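Local coordinates for glycosyl hydrolase, family 31/fibronectin type III domain protein (Clostridium perfringens, PDB 4LQR) that probably binds carbohydrate through an F5/8 type C (discoidin-like) domain that carries two calcium ions, as part of a family 31 glycosyl hydrolase, at residues S24-I29 against I68-A73; W52-Q57 against K155-A160; Y74-I79 against L162-K167; D60-S65 against L146-D151. One frame throughout, in Å; residues are numbered along the deposited sequence.

Overall arrangement
Counted from the N terminus, 24-29, 52-57 and 60-65 each open a contact. Interaction 1 closes first, when 68-73 returns beside 24-29. Segment 74-79 then opens interaction 3. Much later, 146-151 closes interaction 4, 155-160 closes interaction 2 and 162-167 closes interaction 3. Interaction 4 therefore nests within interaction 2. Interaction 1 crosses both of these, as does interaction 3, while 1 and 3 follow in series. Interactions 1 and 4 join neighbouring strands of the five-stranded sheet, about 24 Å apart between centres. Interactions 2 and 3 share strand 158-166 of the four-stranded sheet. Interactions 1 and 3 touch between the sheets; 2 and 4 touch mainly through loops.

Interaction 1: S24-I29 against I68-A73. With CA (calcium ion), chain C.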
# COMPACT_ATOMS: atom_id res chain seq x y z
N SER A 24 8.47 -10.32 -7.03
CA SER A 24 8.47 -10.41 -8.49
C SER A 24 7.09 -10.84 -9.06
O SER A 24 6.89 -10.67 -10.25
CB SER A 24 9.52 -11.47 -8.99
OG SER A 24 9.23 -12.74 -8.46
N LYS A 25 6.25 -11.38 -8.17
CA LYS A 25 4.87 -11.74 -8.53
C LYS A 25 3.92 -10.56 -8.51
O LYS A 25 2.74 -10.72 -8.89
CB LYS A 25 4.33 -12.84 -7.66
CG LYS A 25 5.19 -14.14 -8.00
CD LYS A 25 5.00 -15.07 -6.95
CE LYS A 25 5.94 -16.29 -7.18
NZ LYS A 25 5.94 -17.04 -8.50
N LEU A 26 4.45 -9.38 -8.13
CA LEU A 26 3.59 -8.17 -7.98
C LEU A 26 4.04 -7.14 -8.95
O LEU A 26 5.22 -6.71 -8.92
CB LEU A 26 3.77 -7.62 -6.58
CG LEU A 26 3.02 -8.30 -5.43
CD1 LEU A 26 3.35 -9.80 -5.40
CD2 LEU A 26 3.40 -7.58 -4.14
N GLU A 27 3.12 -6.71 -9.83
CA GLU A 27 3.43 -5.67 -10.83
C GLU A 27 2.57 -4.47 -10.52
O GLU A 27 1.34 -4.54 -10.53
CB GLU A 27 3.17 -6.17 -12.27
CG GLU A 27 3.49 -5.14 -13.31
CD GLU A 27 3.03 -5.53 -14.70
OE1 GLU A 27 2.42 -6.61 -14.90
OE2 GLU A 27 3.17 -4.65 -15.59
N ALA A 28 3.19 -3.31 -10.29
CA ALA A 28 2.38 -2.07 -10.14
C ALA A 28 2.00 -1.57 -11.54
O ALA A 28 2.87 -1.16 -12.34
CB ALA A 28 3.18 -0.99 -9.43
N ILE A 29 0.71 -1.62 -11.85
CA ILE A 29 0.28 -1.32 -13.22
C ILE A 29 -0.37 0.05 -13.30
O ILE A 29 -0.60 0.55 -14.43
CB ILE A 29 -0.76 -2.35 -13.73
CG1 ILE A 29 -1.98 -2.46 -12.81
CG2 ILE A 29 -0.12 -3.72 -13.89
CD1 ILE A 29 -3.18 -3.10 -13.48
N ILE A 68 -1.94 -2.96 -8.01
CA ILE A 68 -0.99 -4.04 -8.18
C ILE A 68 -1.66 -5.26 -8.87
O ILE A 68 -2.77 -5.68 -8.47
CB ILE A 68 -0.54 -4.53 -6.78
CG1 ILE A 68 -0.04 -3.35 -5.89
CG2 ILE A 68 0.51 -5.66 -6.87
CD1 ILE A 68 1.05 -2.51 -6.58
N LYS A 69 -1.01 -5.78 -9.91
CA LYS A 69 -1.44 -7.03 -10.60
C LYS A 69 -0.60 -8.18 -10.10
O LYS A 69 0.63 -8.07 -10.10
CB LYS A 69 -1.20 -6.86 -12.08
CG LYS A 69 -1.61 -8.16 -12.84
CD LYS A 69 -1.32 -7.98 -14.32
CE LYS A 69 -1.68 -9.31 -14.98
NZ LYS A 69 -1.49 -9.23 -16.50
N LEU A 70 -1.23 -9.25 -9.68
CA LEU A 70 -0.44 -10.46 -9.27
C LEU A 70 -0.30 -11.40 -10.47
O LEU A 70 -0.92 -11.18 -11.49
CB LEU A 70 -1.26 -11.22 -8.21
CG LEU A 70 -1.57 -10.31 -6.97
CD1 LEU A 70 -2.28 -11.16 -5.93
CD2 LEU A 70 -0.38 -9.67 -6.36
N ASP A 71 0.55 -12.41 -10.36
CA ASP A 71 0.80 -13.25 -11.53
C ASP A 71 -0.35 -14.22 -11.89
O ASP A 71 -0.34 -14.73 -13.00
CB ASP A 71 2.13 -14.01 -11.26
CG ASP A 71 1.99 -14.97 -10.09
OD1 ASP A 71 1.71 -14.59 -8.97
OD2 ASP A 71 2.30 -16.23 -10.25
N LYS A 72 -1.27 -14.39 -10.95
CA LYS A 72 -2.47 -15.27 -11.12
C LYS A 72 -3.42 -14.85 -10.03
O LYS A 72 -3.07 -14.00 -9.20
CB LYS A 72 -2.17 -16.80 -11.01
CG LYS A 72 -1.50 -17.15 -9.68
CD LYS A 72 -1.37 -18.67 -9.62
CE LYS A 72 -0.81 -18.94 -8.25
NZ LYS A 72 -0.59 -20.40 -8.05
N ALA A 73 -4.62 -15.41 -10.07
CA ALA A 73 -5.48 -15.19 -8.88
C ALA A 73 -4.97 -15.91 -7.65
O ALA A 73 -4.44 -17.05 -7.75
CB ALA A 73 -6.90 -15.75 -9.16
CA CA C . 7.40 -6.54 -8.10
O HOH W 1 7.97 -7.14 -10.39
O HOH W 2 7.97 -4.12 -8.74
O HOH W 3 9.74 -7.15 -7.81
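Lys-25 lies against Asp-71, just past the antiparallel pairing of 26-29 with 68-70. The backbones of Glu-27 and Lys-69 hold the register. Glu-27 N gives a bond to Lys-69 O at 2.9 Å, nearly straight at 167°. Lys-69 N returns one to Glu-27 O at 2.7 Å.

The side chain of Lys-25 passes across the Asp-71 carboxylate at a slant. Its CB sits 3.4 Å from Asp-71 OD1. CG passes the same oxygen a little further off, and CD is 3.9 Å from Asp-71 OD1. CD also packs on the Tyr-74 hydroxyl. The chain is extended until a bend at chi4 (-54°), which leaves NZ 4.1 Å from Asp-71 OD2. This is a pairing of opposite charges that falls short of a salt bridge. The firmer partner of the carboxylate is Tyr-74 OH, which hydrogen-bonds to Asp-71 OD1.

The paired strands present two faces. On one, Ile-68 turns its CD1 to within 3.9 Å of Ala-28 CB, and Ile-68 and Leu-70 pack on Phe-164 of the other sheet. On the other face, Ile-29 CG2 meets Lys-69 CB at 3.8 Å, the two side chains meeting at about a right angle. The extended chains of Glu-27 and Lys-69 run beside each other there.

Leu-26 also turns its carbonyl out of the pair, and its O binds a calcium ion at 2.3 Å. Ser-23 O, Val-44 O and three waters complete the six ligands. An edge strand paired in antiparallel fashion, with calcium at its start, fits the beta-sandwich of the F5/8 type C fold.

Interaction 2: W52-Q57 against K155-A160; sequences WHSAYQ and KYASAA. With CA (calcium ion), chain B.
Ser-54 turns its OG between its own backbone N and carbonyl carbon (chi1 69°), which sets the oxygen in front of Ala-157 N. Tyr-156 makes a similar turn (chi1 40°) and its ring comes to His-53 and Tyr-56. Ser-54 OG accepts from Ala-157 N at 2.9 Å. It also donates to a water, which in turn bonds to Ala-55 O and Lys-155 O. The return bond runs from Ser-54 N to Ala-157 O, 2.8 Å, nearly head-on to the carbonyl. Both N and OG of Ser-54 thus bond across to Ala-157.

His-53 is held by the next residue. Its ND1 donates to Ser-54 O at 2.7 Å, in the ring plane and on a lone pair, which fixes the ring rotation. Ala-157 O lies over a face of this ring. CE1 of His-53 approaches Tyr-156 CD1 to 3.5 Å. The two rings are tilted by 33° and meet obliquely. CB of Tyr-56 comes equally near Tyr-156 CD2.

Strand 52-53 is an edge strand of the four-stranded sheet of the beta-sandwich. It pairs antiparallel with 158-166. Ala-159 N bonds to Trp-52 O at 2.9 Å, and Trp-52 N bonds back to Ala-159 O. The methyl of Ala-159 lies at the edge of the Trp-52 ring, whose NE1 is taken by Ser-33. Just beyond, Ala-160 O binds a calcium ion at 2.4 Å, together with Glu-161, Asp-45 and several backbone oxygens. At the far end Lys-155 NZ donates to Gln-57 O, 2.9 Å, and also to Asp-60 O.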
# COMPACT_ATOMS: atom_id res chain seq x y z
N TRP A 52 7.44 4.05 -3.63
CA TRP A 52 6.53 4.88 -4.50
C TRP A 52 6.19 6.11 -3.71
O TRP A 52 5.94 6.07 -2.49
CB TRP A 52 5.24 4.07 -4.76
CG TRP A 52 4.14 4.96 -5.37
CD1 TRP A 52 4.23 5.74 -6.50
CD2 TRP A 52 2.80 5.12 -4.86
NE1 TRP A 52 2.99 6.44 -6.69
CE2 TRP A 52 2.16 6.08 -5.66
CE3 TRP A 52 2.16 4.66 -3.69
CZ2 TRP A 52 0.85 6.49 -5.41
CZ3 TRP A 52 0.82 5.03 -3.47
CH2 TRP A 52 0.17 5.91 -4.34
N HIS A 53 6.17 7.25 -4.43
CA HIS A 53 5.69 8.51 -3.82
C HIS A 53 4.85 9.19 -4.84
O HIS A 53 5.25 9.34 -5.99
CB HIS A 53 6.90 9.43 -3.46
CG HIS A 53 6.61 10.52 -2.49
ND1 HIS A 53 5.75 11.56 -2.76
CD2 HIS A 53 7.18 10.80 -1.28
CE1 HIS A 53 5.79 12.44 -1.75
NE2 HIS A 53 6.62 11.97 -0.81
N SER A 54 3.65 9.62 -4.43
CA SER A 54 2.77 10.33 -5.40
C SER A 54 3.27 11.77 -5.55
O SER A 54 4.16 12.22 -4.84
CB SER A 54 1.29 10.26 -4.94
OG SER A 54 1.05 11.03 -3.78
N ALA A 55 2.74 12.46 -6.57
CA ALA A 55 3.25 13.82 -6.89
C ALA A 55 2.83 14.87 -5.83
O ALA A 55 1.87 14.71 -5.09
CB ALA A 55 2.79 14.23 -8.27
N TYR A 56 3.63 15.96 -5.78
CA TYR A 56 3.43 16.91 -4.68
C TYR A 56 3.43 18.36 -5.19
O TYR A 56 3.84 19.26 -4.46
CB TYR A 56 4.44 16.70 -3.54
CG TYR A 56 5.89 16.57 -4.01
CD1 TYR A 56 6.65 17.69 -4.31
CD2 TYR A 56 6.45 15.33 -4.12
CE1 TYR A 56 7.96 17.53 -4.77
CE2 TYR A 56 7.74 15.13 -4.53
CZ TYR A 56 8.53 16.24 -4.83
OH TYR A 56 9.85 16.04 -5.22
N GLN A 57 2.93 18.55 -6.41
CA GLN A 57 2.73 19.89 -7.00
C GLN A 57 1.43 20.52 -6.52
O GLN A 57 0.72 19.93 -5.74
CB GLN A 57 2.90 19.86 -8.54
CG GLN A 57 4.28 19.30 -8.95
CD GLN A 57 5.47 19.95 -8.26
OE1 GLN A 57 5.64 21.17 -8.38
NE2 GLN A 57 6.27 19.21 -7.51
N LYS A 155 -1.88 15.22 1.37
CA LYS A 155 -1.61 15.71 0.02
C LYS A 155 -0.96 14.66 -0.88
O LYS A 155 -1.33 14.49 -2.05
CB LYS A 155 -0.65 16.94 0.07
CG LYS A 155 -0.43 17.53 -1.29
CD LYS A 155 0.38 18.86 -1.19
CE LYS A 155 0.59 19.39 -2.60
NZ LYS A 155 -0.64 20.04 -3.16
N TYR A 156 -0.03 13.92 -0.27
CA TYR A 156 0.67 12.91 -1.06
C TYR A 156 0.83 11.67 -0.21
O TYR A 156 0.81 11.68 1.03
CB TYR A 156 2.09 13.42 -1.55
CG TYR A 156 2.83 14.22 -0.54
CD1 TYR A 156 3.46 13.57 0.55
CD2 TYR A 156 2.85 15.62 -0.59
CE1 TYR A 156 4.14 14.30 1.53
CE2 TYR A 156 3.56 16.34 0.38
CZ TYR A 156 4.16 15.68 1.45
OH TYR A 156 4.86 16.48 2.39
N ALA A 157 1.04 10.55 -0.90
CA ALA A 157 1.27 9.23 -0.23
C ALA A 157 2.57 8.64 -0.69
O ALA A 157 3.03 8.84 -1.83
CB ALA A 157 0.11 8.28 -0.54
N SER A 158 3.12 7.81 0.17
CA SER A 158 4.28 6.99 -0.19
C SER A 158 4.08 5.62 0.36
O SER A 158 3.24 5.41 1.25
CB SER A 158 5.65 7.63 0.28
OG SER A 158 5.63 7.78 1.73
N ALA A 159 4.89 4.67 -0.18
CA ALA A 159 4.90 3.30 0.39
C ALA A 159 6.27 2.73 0.06
O ALA A 159 6.62 2.71 -1.13
CB ALA A 159 3.80 2.42 -0.26
N ALA A 160 6.93 2.14 1.07
CA ALA A 160 8.21 1.47 0.79
C ALA A 160 7.96 0.06 0.24
O ALA A 160 8.64 -0.35 -0.67
CB ALA A 160 9.09 1.43 2.04
CA CA B . 10.29 -0.80 -2.33
O HOH W 4 -0.32 13.33 -4.43

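Interaction 3: Y74-I79 against L162-K167; sequences YDLNQI and LVFYGK
Asp-75 and Lys-167 exchange two backbone bonds. Asp-75 N reaches Lys-167 O at 2.8 Å, and Lys-167 N reaches Asp-75 O at 3.0 Å. Asp-75 O takes a second donor, a water at 2.7 Å, which is only weakly bonded to Lys-167 NZ.

Further along, Tyr-165 serves two residues. Asn-77 N bonds to Tyr-165 O at 3.2 Å, while Tyr-165 N bonds to Gln-78 O at 3.0 Å. Asn-77 and Gln-78 thus face one residue, as in a beta bulge. Between the bonded pairs, Gly-166 lies beside Leu-76, and the two backbones come close.

Gln-78 and Tyr-165 point the same way from the sheet. The glutamine stem, extended and with CG anti to the backbone N (chi1 179°), runs along the ring, with CG 3.7 Å from Tyr-165 CD1. Its amide carbon lies over a ring face, the planes 35° apart. Asp-80 takes Gln-78 NE2 on one carboxylate oxygen and Tyr-165 OH on the other, fixing both ends.

On the other face of the sheet Ile-79 CG2 sits 3.8 Å from the centroid of the Phe-164 ring, 7° off its normal, a CH-pi contact. Leu-76 CD2 meets the edge of that ring. Phe-164 also packs on Leu-141 of strand 140-148. The chemistry is therefore split: an apolar face turned to the sandwich core, and another where Gln-78 and Tyr-165 share the Asp-80 carboxylate.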
# COMPACT_ATOMS: atom_id res chain seq x y z
N TYR A 74 -5.16 -15.26 -6.52
CA TYR A 74 -4.92 -15.88 -5.23
C TYR A 74 -6.08 -15.69 -4.34
O TYR A 74 -6.78 -14.67 -4.41
CB TYR A 74 -3.72 -15.21 -4.51
CG TYR A 74 -2.33 -15.47 -5.17
CD1 TYR A 74 -1.90 -14.69 -6.27
CD2 TYR A 74 -1.51 -16.48 -4.68
CE1 TYR A 74 -0.67 -14.92 -6.87
CE2 TYR A 74 -0.25 -16.74 -5.26
CZ TYR A 74 0.15 -15.94 -6.37
OH TYR A 74 1.37 -16.14 -6.98
N ASP A 75 -6.16 -16.58 -3.34
CA ASP A 75 -7.08 -16.25 -2.22
C ASP A 75 -6.26 -15.37 -1.22
O ASP A 75 -5.36 -15.86 -0.51
CB ASP A 75 -7.40 -17.53 -1.51
CG ASP A 75 -8.48 -18.30 -2.24
OD1 ASP A 75 -9.24 -17.74 -3.10
OD2 ASP A 75 -8.70 -19.46 -1.77
N LEU A 76 -6.52 -14.08 -1.24
CA LEU A 76 -5.75 -13.07 -0.49
C LEU A 76 -6.47 -12.82 0.87
O LEU A 76 -7.72 -12.69 0.87
CB LEU A 76 -5.79 -11.74 -1.25
CG LEU A 76 -4.93 -11.72 -2.50
CD1 LEU A 76 -5.07 -10.28 -3.05
CD2 LEU A 76 -3.44 -12.07 -2.29
N ASN A 77 -5.67 -12.65 1.96
CA ASN A 77 -6.30 -12.20 3.18
C ASN A 77 -5.52 -11.21 3.96
O ASN A 77 -5.93 -10.89 5.10
CB ASN A 77 -6.66 -13.42 4.06
CG ASN A 77 -5.44 -14.16 4.59
OD1 ASN A 77 -4.30 -13.88 4.29
ND2 ASN A 77 -5.70 -15.25 5.38
N GLN A 78 -4.45 -10.69 3.40
CA GLN A 78 -3.69 -9.70 4.17
C GLN A 78 -2.74 -9.03 3.19
O GLN A 78 -2.18 -9.68 2.28
CB GLN A 78 -2.87 -10.40 5.28
CG GLN A 78 -2.03 -9.39 6.12
CD GLN A 78 -1.35 -10.13 7.31
OE1 GLN A 78 -1.90 -11.17 7.74
NE2 GLN A 78 -0.25 -9.60 7.82
N ILE A 79 -2.49 -7.74 3.45
CA ILE A 79 -1.25 -7.07 2.92
C ILE A 79 -0.62 -6.37 4.08
O ILE A 79 -1.34 -6.00 5.06
CB ILE A 79 -1.50 -6.08 1.74
CG1 ILE A 79 -2.30 -4.90 2.23
CG2 ILE A 79 -2.22 -6.83 0.57
CD1 ILE A 79 -2.33 -3.79 1.18
N LEU A 162 4.54 -3.05 -0.20
CA LEU A 162 3.23 -3.67 0.05
C LEU A 162 3.49 -5.16 -0.06
O LEU A 162 3.83 -5.66 -1.13
CB LEU A 162 2.15 -3.21 -0.95
CG LEU A 162 1.91 -1.72 -1.03
CD1 LEU A 162 0.90 -1.49 -2.14
CD2 LEU A 162 1.37 -1.20 0.30
N VAL A 163 3.38 -5.84 1.08
CA VAL A 163 3.66 -7.34 1.05
C VAL A 163 2.32 -8.05 1.02
O VAL A 163 1.42 -7.69 1.78
CB VAL A 163 4.36 -7.72 2.37
CG1 VAL A 163 4.64 -9.26 2.43
CG2 VAL A 163 5.73 -7.02 2.47
N PHE A 164 2.18 -9.01 0.14
CA PHE A 164 0.85 -9.66 -0.04
C PHE A 164 0.91 -11.09 0.48
O PHE A 164 1.96 -11.78 0.37
CB PHE A 164 0.59 -9.81 -1.54
CG PHE A 164 0.04 -8.51 -2.17
CD1 PHE A 164 0.81 -7.33 -2.20
CD2 PHE A 164 -1.22 -8.55 -2.84
CE1 PHE A 164 0.28 -6.15 -2.76
CE2 PHE A 164 -1.72 -7.35 -3.40
CZ PHE A 164 -0.97 -6.16 -3.42
N TYR A 165 -0.21 -11.52 1.08
CA TYR A 165 -0.32 -12.91 1.64
C TYR A 165 -1.51 -13.55 0.95
O TYR A 165 -2.65 -13.07 1.04
CB TYR A 165 -0.57 -12.86 3.16
CG TYR A 165 0.59 -12.27 3.93
CD1 TYR A 165 0.68 -10.86 4.04
CD2 TYR A 165 1.54 -13.07 4.51
CE1 TYR A 165 1.73 -10.29 4.71
CE2 TYR A 165 2.60 -12.49 5.20
CZ TYR A 165 2.65 -11.13 5.27
OH TYR A 165 3.70 -10.59 6.03
N GLY A 166 -1.24 -14.69 0.34
CA GLY A 166 -2.44 -15.47 -0.17
C GLY A 166 -1.95 -16.85 -0.55
O GLY A 166 -0.76 -17.22 -0.41
N LYS A 167 -2.94 -17.59 -1.02
CA LYS A 167 -2.73 -19.01 -1.32
C LYS A 167 -3.29 -19.29 -2.71
O LYS A 167 -4.22 -18.62 -3.18
CB LYS A 167 -3.56 -19.85 -0.34
CG LYS A 167 -3.32 -19.64 1.14
CD LYS A 167 -3.62 -20.94 1.90
CE LYS A 167 -4.25 -20.59 3.26
NZ LYS A 167 -3.88 -19.18 3.58
O HOH W 5 -5.16 -16.34 2.13

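Interaction 4: D60-S65 against L146-D151; sequences DKLPVS and LKTLGD
Leu-62 and Pro-63 meet 146-151 by van der Waals contact alone, at one end of the beta-sandwich of the F5/8 type C fold. No hydrogen bond crosses the two segments. Strands 64-70 and 140-148 are neighbours in the five-stranded sheet, and here the pair runs out. The backbone pairing of Val-64 with Ala-145 lies just inside it. Leu-146 and Lys-147 both face Glu-94 on the next strand, a classic beta bulge; the chain turns a corner at the same two residues.

Leu-62 carries most of the contact. With CG anti to its carbonyl carbon (chi1 -60°), the side chain reaches toward Thr-148, tip to tip. CD1 does most of the touching. It lies 3.6 Å from Leu-146 O and 3.7 Å from Lys-147 CA. It also meets Thr-148 CG2 at 3.7 Å, so this one methyl touches three consecutive residues. The peptide bond before Pro-63 is cis, and the proline ring packs beside Leu-146, with CB 4.1 Å from Leu-146 CD2.

The hydroxyl of Thr-148 has its polar partner elsewhere: it hydrogen-bonds to Tyr-156 O, while its OG1 rests 3.5 Å from Leu-62 CD1.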
# COMPACT_ATOMS: atom_id res chain seq x y z
N ASP A 60 -1.81 18.67 -6.91
CA ASP A 60 -1.84 17.28 -6.39
C ASP A 60 -2.49 17.21 -5.05
O ASP A 60 -2.40 18.15 -4.23
CB ASP A 60 -0.42 16.76 -6.30
CG ASP A 60 0.14 16.53 -7.64
OD1 ASP A 60 -0.51 15.73 -8.34
OD2 ASP A 60 1.17 17.08 -8.05
N LYS A 61 -3.15 16.09 -4.76
CA LYS A 61 -4.00 15.98 -3.57
C LYS A 61 -4.34 14.51 -3.35
O LYS A 61 -4.04 13.71 -4.21
CB LYS A 61 -5.31 16.77 -3.76
CG LYS A 61 -6.15 16.71 -2.53
CD LYS A 61 -5.29 16.71 -1.26
CE LYS A 61 -5.98 16.26 -0.07
NZ LYS A 61 -7.30 15.62 0.05
N LEU A 62 -4.90 14.22 -2.19
CA LEU A 62 -5.54 12.93 -1.93
C LEU A 62 -6.98 12.98 -2.43
O LEU A 62 -7.59 14.06 -2.52
CB LEU A 62 -5.52 12.58 -0.47
CG LEU A 62 -4.12 12.47 0.18
CD1 LEU A 62 -4.22 12.01 1.62
CD2 LEU A 62 -3.19 11.53 -0.70
N PRO A 63 -7.58 11.83 -2.68
CA PRO A 63 -6.94 10.48 -2.59
C PRO A 63 -6.03 10.17 -3.76
O PRO A 63 -6.11 10.78 -4.82
CB PRO A 63 -8.14 9.51 -2.59
CG PRO A 63 -9.21 10.27 -3.41
CD PRO A 63 -9.00 11.77 -3.08
N VAL A 64 -5.09 9.26 -3.50
CA VAL A 64 -4.30 8.68 -4.60
C VAL A 64 -4.34 7.17 -4.42
O VAL A 64 -4.52 6.68 -3.28
CB VAL A 64 -2.77 9.12 -4.64
CG1 VAL A 64 -2.70 10.62 -5.02
CG2 VAL A 64 -2.09 8.86 -3.31
N SER A 65 -4.23 6.47 -5.55
CA SER A 65 -4.29 4.98 -5.54
C SER A 65 -3.10 4.41 -6.25
O SER A 65 -2.55 5.03 -7.17
CB SER A 65 -5.56 4.50 -6.27
OG SER A 65 -6.76 5.00 -5.68
N LEU A 146 -6.28 7.62 1.71
CA LEU A 146 -7.38 8.57 1.99
C LEU A 146 -6.91 9.70 2.89
O LEU A 146 -7.42 10.84 2.75
CB LEU A 146 -8.58 7.86 2.63
CG LEU A 146 -9.22 6.77 1.78
CD1 LEU A 146 -10.22 6.00 2.70
CD2 LEU A 146 -9.80 7.35 0.52
N LYS A 147 -5.99 9.37 3.81
CA LYS A 147 -5.35 10.39 4.71
C LYS A 147 -3.90 10.02 4.83
O LYS A 147 -3.58 8.82 4.88
CB LYS A 147 -5.98 10.41 6.09
CG LYS A 147 -7.46 10.87 6.08
CD LYS A 147 -7.95 10.95 7.53
CE LYS A 147 -9.45 11.23 7.69
NZ LYS A 147 -9.70 12.45 6.92
N THR A 148 -3.03 11.03 4.87
CA THR A 148 -1.60 10.79 5.04
C THR A 148 -0.94 11.92 5.84
O THR A 148 -1.48 13.03 6.04
CB THR A 148 -0.84 10.82 3.65
OG1 THR A 148 -1.07 12.12 3.04
CG2 THR A 148 -1.46 9.75 2.65
N LEU A 149 0.29 11.61 6.27
CA LEU A 149 1.11 12.59 6.98
C LEU A 149 2.17 13.12 6.01
O LEU A 149 2.56 12.47 4.97
CB LEU A 149 1.81 11.87 8.15
CG LEU A 149 0.81 11.35 9.23
CD1 LEU A 149 1.56 10.30 10.04
CD2 LEU A 149 0.10 12.41 10.07
N GLY A 150 2.62 14.33 6.32
CA GLY A 150 3.80 14.84 5.59
C GLY A 150 4.02 16.28 6.06
O GLY A 150 3.24 16.82 6.84
N ASP A 151 5.10 16.80 5.55
CA ASP A 151 5.39 18.28 5.81
C ASP A 151 4.20 19.11 5.35
O ASP A 151 3.92 20.16 5.95
CB ASP A 151 6.67 18.67 5.11
CG ASP A 151 7.93 18.08 5.86
OD1 ASP A 151 7.70 17.56 6.94
OD2 ASP A 151 8.94 18.01 5.22